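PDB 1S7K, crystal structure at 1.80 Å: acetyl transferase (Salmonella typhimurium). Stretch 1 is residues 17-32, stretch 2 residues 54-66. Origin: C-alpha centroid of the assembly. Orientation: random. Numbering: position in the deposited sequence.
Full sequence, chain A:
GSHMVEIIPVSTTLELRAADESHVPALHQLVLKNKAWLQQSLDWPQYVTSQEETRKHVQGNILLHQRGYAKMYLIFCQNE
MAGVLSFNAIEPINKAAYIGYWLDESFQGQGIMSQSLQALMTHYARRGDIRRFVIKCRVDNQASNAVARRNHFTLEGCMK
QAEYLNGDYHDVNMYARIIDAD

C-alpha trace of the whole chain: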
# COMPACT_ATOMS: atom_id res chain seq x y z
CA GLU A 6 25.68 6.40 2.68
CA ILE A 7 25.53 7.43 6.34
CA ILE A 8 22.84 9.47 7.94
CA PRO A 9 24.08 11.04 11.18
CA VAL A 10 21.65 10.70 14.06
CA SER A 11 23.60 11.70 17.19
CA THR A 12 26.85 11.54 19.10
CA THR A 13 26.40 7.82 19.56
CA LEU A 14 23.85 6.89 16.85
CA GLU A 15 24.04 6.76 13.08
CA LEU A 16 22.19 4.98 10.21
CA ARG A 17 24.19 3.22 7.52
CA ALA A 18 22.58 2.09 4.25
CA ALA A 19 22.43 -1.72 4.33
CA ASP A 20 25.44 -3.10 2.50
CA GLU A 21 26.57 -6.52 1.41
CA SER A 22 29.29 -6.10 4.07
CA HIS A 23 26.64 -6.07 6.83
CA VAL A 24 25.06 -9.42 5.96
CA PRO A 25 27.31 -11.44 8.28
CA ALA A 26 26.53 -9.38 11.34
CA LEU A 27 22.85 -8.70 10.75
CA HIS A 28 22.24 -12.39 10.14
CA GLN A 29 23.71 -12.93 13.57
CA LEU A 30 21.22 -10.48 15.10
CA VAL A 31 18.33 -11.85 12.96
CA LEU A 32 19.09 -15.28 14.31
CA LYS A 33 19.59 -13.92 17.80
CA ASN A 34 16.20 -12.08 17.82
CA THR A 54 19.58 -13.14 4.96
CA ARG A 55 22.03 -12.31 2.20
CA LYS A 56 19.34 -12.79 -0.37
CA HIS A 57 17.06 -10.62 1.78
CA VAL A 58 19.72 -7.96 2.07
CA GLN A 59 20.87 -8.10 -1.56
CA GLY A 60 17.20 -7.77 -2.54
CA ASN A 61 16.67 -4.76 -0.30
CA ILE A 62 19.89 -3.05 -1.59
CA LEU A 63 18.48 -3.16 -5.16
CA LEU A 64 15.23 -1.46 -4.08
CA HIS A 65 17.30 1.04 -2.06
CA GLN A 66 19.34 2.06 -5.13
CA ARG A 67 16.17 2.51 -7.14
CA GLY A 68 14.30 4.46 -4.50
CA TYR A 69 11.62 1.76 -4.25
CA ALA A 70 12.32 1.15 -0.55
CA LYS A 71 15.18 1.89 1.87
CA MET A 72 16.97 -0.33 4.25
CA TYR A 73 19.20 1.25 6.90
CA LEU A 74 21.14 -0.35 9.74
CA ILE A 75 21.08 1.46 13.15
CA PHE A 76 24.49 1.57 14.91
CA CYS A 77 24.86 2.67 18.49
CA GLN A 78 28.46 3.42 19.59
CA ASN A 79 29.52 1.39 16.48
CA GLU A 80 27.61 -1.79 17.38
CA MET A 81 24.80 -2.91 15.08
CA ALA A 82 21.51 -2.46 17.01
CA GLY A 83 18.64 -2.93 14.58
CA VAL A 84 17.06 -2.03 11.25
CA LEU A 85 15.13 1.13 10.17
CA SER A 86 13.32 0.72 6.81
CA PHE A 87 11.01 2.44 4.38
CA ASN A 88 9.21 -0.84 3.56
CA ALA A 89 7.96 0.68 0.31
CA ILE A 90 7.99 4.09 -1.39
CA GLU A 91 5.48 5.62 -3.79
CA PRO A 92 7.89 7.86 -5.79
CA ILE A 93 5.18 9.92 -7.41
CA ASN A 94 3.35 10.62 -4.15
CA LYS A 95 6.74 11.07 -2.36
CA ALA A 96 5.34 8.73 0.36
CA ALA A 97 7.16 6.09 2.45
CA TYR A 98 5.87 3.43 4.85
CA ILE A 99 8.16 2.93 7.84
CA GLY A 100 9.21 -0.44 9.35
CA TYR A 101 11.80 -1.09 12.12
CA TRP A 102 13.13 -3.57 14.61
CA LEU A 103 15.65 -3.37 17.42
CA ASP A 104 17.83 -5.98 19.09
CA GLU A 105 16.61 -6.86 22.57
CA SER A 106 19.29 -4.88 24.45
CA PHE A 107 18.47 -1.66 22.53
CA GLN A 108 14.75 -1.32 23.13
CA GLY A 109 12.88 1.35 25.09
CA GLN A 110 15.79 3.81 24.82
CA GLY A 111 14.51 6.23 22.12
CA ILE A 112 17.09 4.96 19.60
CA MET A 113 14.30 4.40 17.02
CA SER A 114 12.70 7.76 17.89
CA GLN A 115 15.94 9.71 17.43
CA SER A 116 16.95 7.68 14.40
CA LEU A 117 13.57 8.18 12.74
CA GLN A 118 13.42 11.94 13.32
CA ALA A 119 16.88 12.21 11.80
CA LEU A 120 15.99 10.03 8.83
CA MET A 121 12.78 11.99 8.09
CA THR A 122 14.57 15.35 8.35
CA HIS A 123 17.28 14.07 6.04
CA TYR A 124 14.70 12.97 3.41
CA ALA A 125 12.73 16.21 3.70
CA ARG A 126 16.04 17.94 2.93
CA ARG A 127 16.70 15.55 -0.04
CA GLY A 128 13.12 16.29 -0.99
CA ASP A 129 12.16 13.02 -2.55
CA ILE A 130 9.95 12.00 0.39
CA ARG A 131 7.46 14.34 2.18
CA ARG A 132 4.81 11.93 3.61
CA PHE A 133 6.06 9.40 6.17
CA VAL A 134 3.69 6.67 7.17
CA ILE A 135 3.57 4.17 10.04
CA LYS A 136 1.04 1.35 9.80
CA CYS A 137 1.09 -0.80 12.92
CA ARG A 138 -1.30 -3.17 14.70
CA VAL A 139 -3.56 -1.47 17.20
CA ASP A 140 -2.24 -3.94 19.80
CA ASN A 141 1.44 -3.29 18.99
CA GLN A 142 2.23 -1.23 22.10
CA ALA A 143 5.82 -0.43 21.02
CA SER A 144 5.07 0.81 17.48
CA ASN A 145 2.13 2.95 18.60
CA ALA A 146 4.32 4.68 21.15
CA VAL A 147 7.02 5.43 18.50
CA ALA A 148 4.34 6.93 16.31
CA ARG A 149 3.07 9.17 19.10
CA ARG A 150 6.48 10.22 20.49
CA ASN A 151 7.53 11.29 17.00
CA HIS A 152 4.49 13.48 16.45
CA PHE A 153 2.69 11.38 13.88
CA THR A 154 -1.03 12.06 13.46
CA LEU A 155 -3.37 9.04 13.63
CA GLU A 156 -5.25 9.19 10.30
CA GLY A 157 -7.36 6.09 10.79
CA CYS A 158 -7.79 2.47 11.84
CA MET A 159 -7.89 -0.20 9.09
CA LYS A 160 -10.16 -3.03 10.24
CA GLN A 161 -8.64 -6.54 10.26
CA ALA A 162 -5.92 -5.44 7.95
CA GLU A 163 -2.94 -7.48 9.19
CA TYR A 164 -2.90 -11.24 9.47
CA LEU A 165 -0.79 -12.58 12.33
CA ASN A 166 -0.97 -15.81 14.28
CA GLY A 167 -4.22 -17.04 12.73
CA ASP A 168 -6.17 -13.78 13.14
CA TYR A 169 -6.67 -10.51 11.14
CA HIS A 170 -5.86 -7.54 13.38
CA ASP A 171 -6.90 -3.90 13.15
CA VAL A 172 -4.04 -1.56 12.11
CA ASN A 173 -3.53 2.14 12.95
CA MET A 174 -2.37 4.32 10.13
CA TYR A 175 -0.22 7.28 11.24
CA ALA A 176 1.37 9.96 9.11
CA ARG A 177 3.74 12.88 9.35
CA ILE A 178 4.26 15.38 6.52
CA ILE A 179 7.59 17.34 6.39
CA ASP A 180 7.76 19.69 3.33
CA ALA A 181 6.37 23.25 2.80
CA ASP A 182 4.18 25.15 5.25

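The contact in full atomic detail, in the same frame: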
# COMPACT_ATOMS: atom_id res chain seq x y z
N ARG A 17 23.35 3.52 8.65
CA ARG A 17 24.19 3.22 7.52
C ARG A 17 23.31 2.44 6.52
O ARG A 17 22.58 1.51 6.90
CB ARG A 17 25.40 2.36 7.95
CG ARG A 17 26.25 3.00 9.06
CD ARG A 17 27.45 2.15 9.48
NE ARG A 17 28.11 2.74 10.65
CZ ARG A 17 29.02 2.12 11.41
NH1 ARG A 17 29.56 2.74 12.47
NH2 ARG A 17 29.42 0.89 11.13
N ALA A 18 23.34 2.85 5.25
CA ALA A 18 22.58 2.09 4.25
C ALA A 18 23.05 0.64 4.29
O ALA A 18 24.25 0.36 4.33
CB ALA A 18 22.79 2.64 2.87
N ALA A 19 22.10 -0.28 4.33
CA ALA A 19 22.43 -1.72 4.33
C ALA A 19 23.39 -2.05 3.18
O ALA A 19 23.17 -1.68 2.02
CB ALA A 19 21.16 -2.55 4.20
N ASP A 20 24.47 -2.73 3.51
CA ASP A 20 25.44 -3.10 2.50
C ASP A 20 25.74 -4.57 2.55
O ASP A 20 25.55 -5.21 3.57
CB ASP A 20 26.75 -2.36 2.73
CG ASP A 20 27.74 -2.61 1.63
OD1 ASP A 20 27.61 -2.00 0.54
OD2 ASP A 20 28.63 -3.45 1.85
N GLU A 21 26.24 -5.11 1.43
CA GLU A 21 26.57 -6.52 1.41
C GLU A 21 27.50 -6.81 2.61
O GLU A 21 27.40 -7.87 3.24
CB GLU A 21 27.25 -6.89 0.08
CG GLU A 21 26.45 -7.88 -0.75
CD GLU A 21 26.44 -9.28 -0.14
OE1 GLU A 21 26.46 -9.37 1.11
OE2 GLU A 21 26.42 -10.28 -0.90
N SER A 22 28.38 -5.86 2.95
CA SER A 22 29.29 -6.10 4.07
C SER A 22 28.61 -6.32 5.42
O SER A 22 29.23 -6.86 6.34
CB SER A 22 30.27 -4.94 4.24
OG SER A 22 29.61 -3.76 4.70
N HIS A 23 27.35 -5.93 5.55
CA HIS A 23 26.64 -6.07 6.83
C HIS A 23 25.98 -7.45 7.02
O HIS A 23 25.61 -7.83 8.13
CB HIS A 23 25.50 -5.01 6.96
CG HIS A 23 25.95 -3.59 6.81
ND1 HIS A 23 25.62 -2.81 5.72
CD2 HIS A 23 26.68 -2.79 7.63
CE1 HIS A 23 26.13 -1.60 5.87
NE2 HIS A 23 26.78 -1.56 7.02
N VAL A 24 25.78 -8.16 5.92
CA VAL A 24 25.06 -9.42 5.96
C VAL A 24 25.50 -10.31 7.09
O VAL A 24 24.67 -10.75 7.88
CB VAL A 24 25.15 -10.17 4.60
CG1 VAL A 24 24.47 -11.56 4.71
CG2 VAL A 24 24.43 -9.35 3.50
N PRO A 25 26.82 -10.57 7.21
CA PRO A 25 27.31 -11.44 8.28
C PRO A 25 26.82 -11.11 9.66
O PRO A 25 26.39 -11.97 10.43
CB PRO A 25 28.83 -11.32 8.18
CG PRO A 25 29.07 -11.01 6.70
CD PRO A 25 27.93 -10.04 6.38
N ALA A 26 26.93 -9.84 10.01
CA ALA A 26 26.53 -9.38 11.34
C ALA A 26 25.01 -9.29 11.59
O ALA A 26 24.48 -9.61 12.67
CB ALA A 26 27.17 -8.03 11.56
N LEU A 27 24.31 -8.81 10.59
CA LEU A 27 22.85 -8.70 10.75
C LEU A 27 22.25 -10.08 10.91
O LEU A 27 21.39 -10.29 11.77
CB LEU A 27 22.25 -8.02 9.53
CG LEU A 27 20.73 -7.93 9.46
CD1 LEU A 27 20.08 -7.07 10.58
CD2 LEU A 27 20.46 -7.38 8.08
N HIS A 28 22.74 -11.02 10.09
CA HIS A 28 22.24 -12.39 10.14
C HIS A 28 22.37 -12.87 11.55
O HIS A 28 21.50 -13.53 12.06
CB HIS A 28 23.03 -13.33 9.21
CG HIS A 28 22.42 -14.71 9.07
ND1 HIS A 28 21.06 -14.90 8.93
CD2 HIS A 28 22.99 -15.94 8.99
CE1 HIS A 28 20.82 -16.20 8.77
NE2 HIS A 28 21.97 -16.85 8.80
N GLN A 29 23.49 -12.53 12.19
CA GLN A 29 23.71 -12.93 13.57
C GLN A 29 22.61 -12.39 14.48
O GLN A 29 22.12 -13.09 15.36
CB GLN A 29 25.06 -12.41 14.05
CG GLN A 29 26.25 -13.22 13.58
CD GLN A 29 26.38 -14.51 14.37
OE1 GLN A 29 25.86 -15.56 13.96
NE2 GLN A 29 27.03 -14.43 15.55
N LEU A 30 22.26 -11.12 14.29
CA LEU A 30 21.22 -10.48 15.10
C LEU A 30 19.85 -11.05 14.72
O LEU A 30 19.01 -11.29 15.60
CB LEU A 30 21.24 -8.96 14.87
CG LEU A 30 20.98 -8.05 16.08
CD1 LEU A 30 21.90 -8.46 17.22
CD2 LEU A 30 21.21 -6.59 15.70
N VAL A 31 19.61 -11.26 13.41
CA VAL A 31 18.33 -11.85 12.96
C VAL A 31 18.10 -13.12 13.76
O VAL A 31 17.10 -13.29 14.48
CB VAL A 31 18.37 -12.29 11.49
CG1 VAL A 31 17.25 -13.29 11.23
CG2 VAL A 31 18.24 -11.10 10.57
N LEU A 32 19.09 -14.00 13.64
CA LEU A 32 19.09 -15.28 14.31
C LEU A 32 18.90 -15.09 15.80
O LEU A 32 18.09 -15.77 16.41
CB LEU A 32 20.41 -15.99 14.06
CG LEU A 32 20.39 -17.44 14.46
CD1 LEU A 32 19.00 -18.06 14.12
CD2 LEU A 32 21.54 -18.12 13.74
N THR A 54 19.33 -14.53 4.52
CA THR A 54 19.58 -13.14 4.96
C THR A 54 20.27 -12.33 3.89
O THR A 54 19.90 -11.18 3.64
CB THR A 54 20.43 -13.05 6.25
OG1 THR A 54 19.67 -13.52 7.36
CG2 THR A 54 20.87 -11.59 6.50
N ARG A 55 21.28 -12.94 3.26
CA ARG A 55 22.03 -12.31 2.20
C ARG A 55 21.10 -11.99 1.06
O ARG A 55 21.11 -10.90 0.54
CB ARG A 55 23.12 -13.27 1.69
CG ARG A 55 24.12 -12.65 0.72
CD ARG A 55 25.25 -13.67 0.45
NE ARG A 55 25.89 -14.17 1.67
CZ ARG A 55 26.86 -13.53 2.33
NH1 ARG A 55 27.31 -12.35 1.91
NH2 ARG A 55 27.37 -14.08 3.43
N LYS A 56 20.29 -12.97 0.68
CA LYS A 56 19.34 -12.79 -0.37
C LYS A 56 18.43 -11.64 0.05
O LYS A 56 18.13 -10.75 -0.75
CB LYS A 56 18.51 -14.07 -0.56
CG LYS A 56 17.34 -13.87 -1.51
CD LYS A 56 16.63 -15.16 -1.87
CE LYS A 56 15.35 -14.91 -2.70
NZ LYS A 56 15.53 -14.75 -4.19
N HIS A 57 17.97 -11.67 1.30
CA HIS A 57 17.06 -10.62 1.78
C HIS A 57 17.76 -9.28 1.64
O HIS A 57 17.23 -8.34 1.07
CB HIS A 57 16.65 -10.86 3.24
CG HIS A 57 15.64 -9.88 3.77
ND1 HIS A 57 14.30 -9.92 3.43
CD2 HIS A 57 15.77 -8.81 4.59
CE1 HIS A 57 13.66 -8.92 4.01
NE2 HIS A 57 14.54 -8.23 4.72
N VAL A 58 18.99 -9.19 2.16
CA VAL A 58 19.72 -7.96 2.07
C VAL A 58 20.04 -7.54 0.63
O VAL A 58 19.81 -6.38 0.27
CB VAL A 58 20.99 -8.04 2.92
CG1 VAL A 58 21.88 -6.82 2.65
CG2 VAL A 58 20.60 -8.18 4.41
N GLN A 59 20.57 -8.46 -0.19
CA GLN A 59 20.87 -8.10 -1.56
C GLN A 59 19.60 -7.58 -2.22
O GLN A 59 19.65 -6.59 -2.91
CB GLN A 59 21.46 -9.31 -2.31
CG GLN A 59 22.79 -9.77 -1.66
CD GLN A 59 23.32 -11.16 -2.09
OE1 GLN A 59 22.64 -12.19 -1.95
NE2 GLN A 59 24.55 -11.18 -2.59
N GLY A 60 18.47 -8.23 -1.97
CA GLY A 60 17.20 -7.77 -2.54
C GLY A 60 16.83 -6.38 -2.06
O GLY A 60 16.40 -5.51 -2.84
N ASN A 61 17.07 -6.11 -0.77
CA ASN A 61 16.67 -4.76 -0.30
C ASN A 61 17.60 -3.63 -0.83
O ASN A 61 17.15 -2.49 -1.05
CB ASN A 61 16.55 -4.79 1.22
CG ASN A 61 15.27 -5.50 1.67
OD1 ASN A 61 15.12 -5.92 2.82
ND2 ASN A 61 14.33 -5.62 0.74
N ILE A 62 18.87 -3.97 -1.06
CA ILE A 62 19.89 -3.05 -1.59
C ILE A 62 19.45 -2.60 -2.98
O ILE A 62 19.53 -1.41 -3.29
CB ILE A 62 21.31 -3.76 -1.61
CG1 ILE A 62 21.77 -4.02 -0.17
CG2 ILE A 62 22.32 -2.92 -2.36
CD1 ILE A 62 23.09 -4.69 -0.01
N LEU A 63 18.95 -3.52 -3.81
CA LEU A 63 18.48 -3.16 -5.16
C LEU A 63 17.34 -2.16 -5.08
O LEU A 63 17.35 -1.16 -5.78
CB LEU A 63 18.02 -4.40 -5.94
CG LEU A 63 19.18 -5.39 -6.04
CD1 LEU A 63 18.69 -6.65 -6.74
CD2 LEU A 63 20.35 -4.75 -6.80
N LEU A 64 16.33 -2.41 -4.22
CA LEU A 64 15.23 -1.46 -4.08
C LEU A 64 15.77 -0.10 -3.57
O LEU A 64 15.31 0.98 -3.98
CB LEU A 64 14.19 -1.99 -3.07
CG LEU A 64 13.52 -3.32 -3.47
CD1 LEU A 64 12.54 -3.83 -2.41
CD2 LEU A 64 12.85 -3.10 -4.85
N HIS A 65 16.74 -0.17 -2.67
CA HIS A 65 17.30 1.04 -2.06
C HIS A 65 17.96 1.92 -3.14
O HIS A 65 17.75 3.12 -3.16
CB HIS A 65 18.27 0.61 -0.93
CG HIS A 65 18.73 1.75 -0.05
ND1 HIS A 65 18.67 1.69 1.32
CD2 HIS A 65 19.42 2.88 -0.35
CE1 HIS A 65 19.32 2.73 1.84
NE2 HIS A 65 19.78 3.46 0.84
N GLN A 66 18.67 1.31 -4.07
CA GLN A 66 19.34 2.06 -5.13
C GLN A 66 18.33 2.63 -6.13
O GLN A 66 18.61 3.61 -6.83
CB GLN A 66 20.34 1.17 -5.89
CG GLN A 66 21.46 0.52 -5.05
CD GLN A 66 22.29 -0.53 -5.84
OE1 GLN A 66 21.75 -1.26 -6.70
NE2 GLN A 66 23.59 -0.61 -5.53

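How do the two backbones meet? Stretch 1 leaves a strand at Ala18, passes through a short loop and enters a helix that includes residues 24–32; stretch 2 is almost entirely helix, from Arg55 to Gln66. The two helix axes approach to 10.2 Å with 120° between their N-to-C directions, so the contact is steeply crossed. The loop and strand end extend it along the second helix: CA of Ala19 lies 6.6 Å from CA of Ile62, while near the start of that helix CA of Val24 comes within 5.6 Å of CA of Arg55. Together the stretches bury 656 Å².

What fills the space between them? Mostly aliphatic carbon, and Val58 is central to it. Val58 CG1 lies 3.7 Å from Val24 CG2, and Val58 CG2 lies 3.8 Å from Leu27 CD2, so Val58 packs against both Val24 and Leu27, about one helical turn apart. Further along, Ile62 packs against backbone rather than side chains: its CG1 is 3.5 Å from Ala19 O and its CD1 is 3.5 Å from Glu21 N. That amide nitrogen is buried without a polar partner anywhere in the model; the closest group of stretch 2 to it is the Ile62 CD1 methyl, which offers no acceptor. Ala18 CB rests 3.6 Å from His65 CE1, a nonpolar touch that leaves both ring nitrogens of His65 to their hydrogen bonds elsewhere in the structure.

Which polar groups join the stretches? The charged pairing is a salt bridge between Glu21 OE1 and Arg55 NH1, 3.2 Å apart. Both side chains start out sideways, but their ends come nearer the opposing stretch, and Val24 CG1 lies over one face of the guanidinium. Glu21 OE2 is just 2.7 Å from Gln59 NE2, yet the angle is too poor for a hydrogen bond. Just before the second helix, at the residue preceding Arg55, His28 ND1 donates to Thr54 OG1 across 2.5 Å; its 120° angle makes this bond weak despite the short distance.

How is the loop of stretch 1 held in shape beside the helix? Asp20 organizes it with a side chain whose CA-to-CB bond points away from stretch 2. Asp20 OD2 accepts from Ser22 N at 2.7 Å, nearly in line at 169°, and from Ser22 OG at 3.0 Å. Asp20 O accepts from His23 N at 2.8 Å. These local bonds pair Asp20 OD2 and O with Ser22 and His23 inside stretch 1, though Glu21 N stays unpaired, while Val24 and Leu27 turn their CA-to-CB bonds toward the neighboring helix.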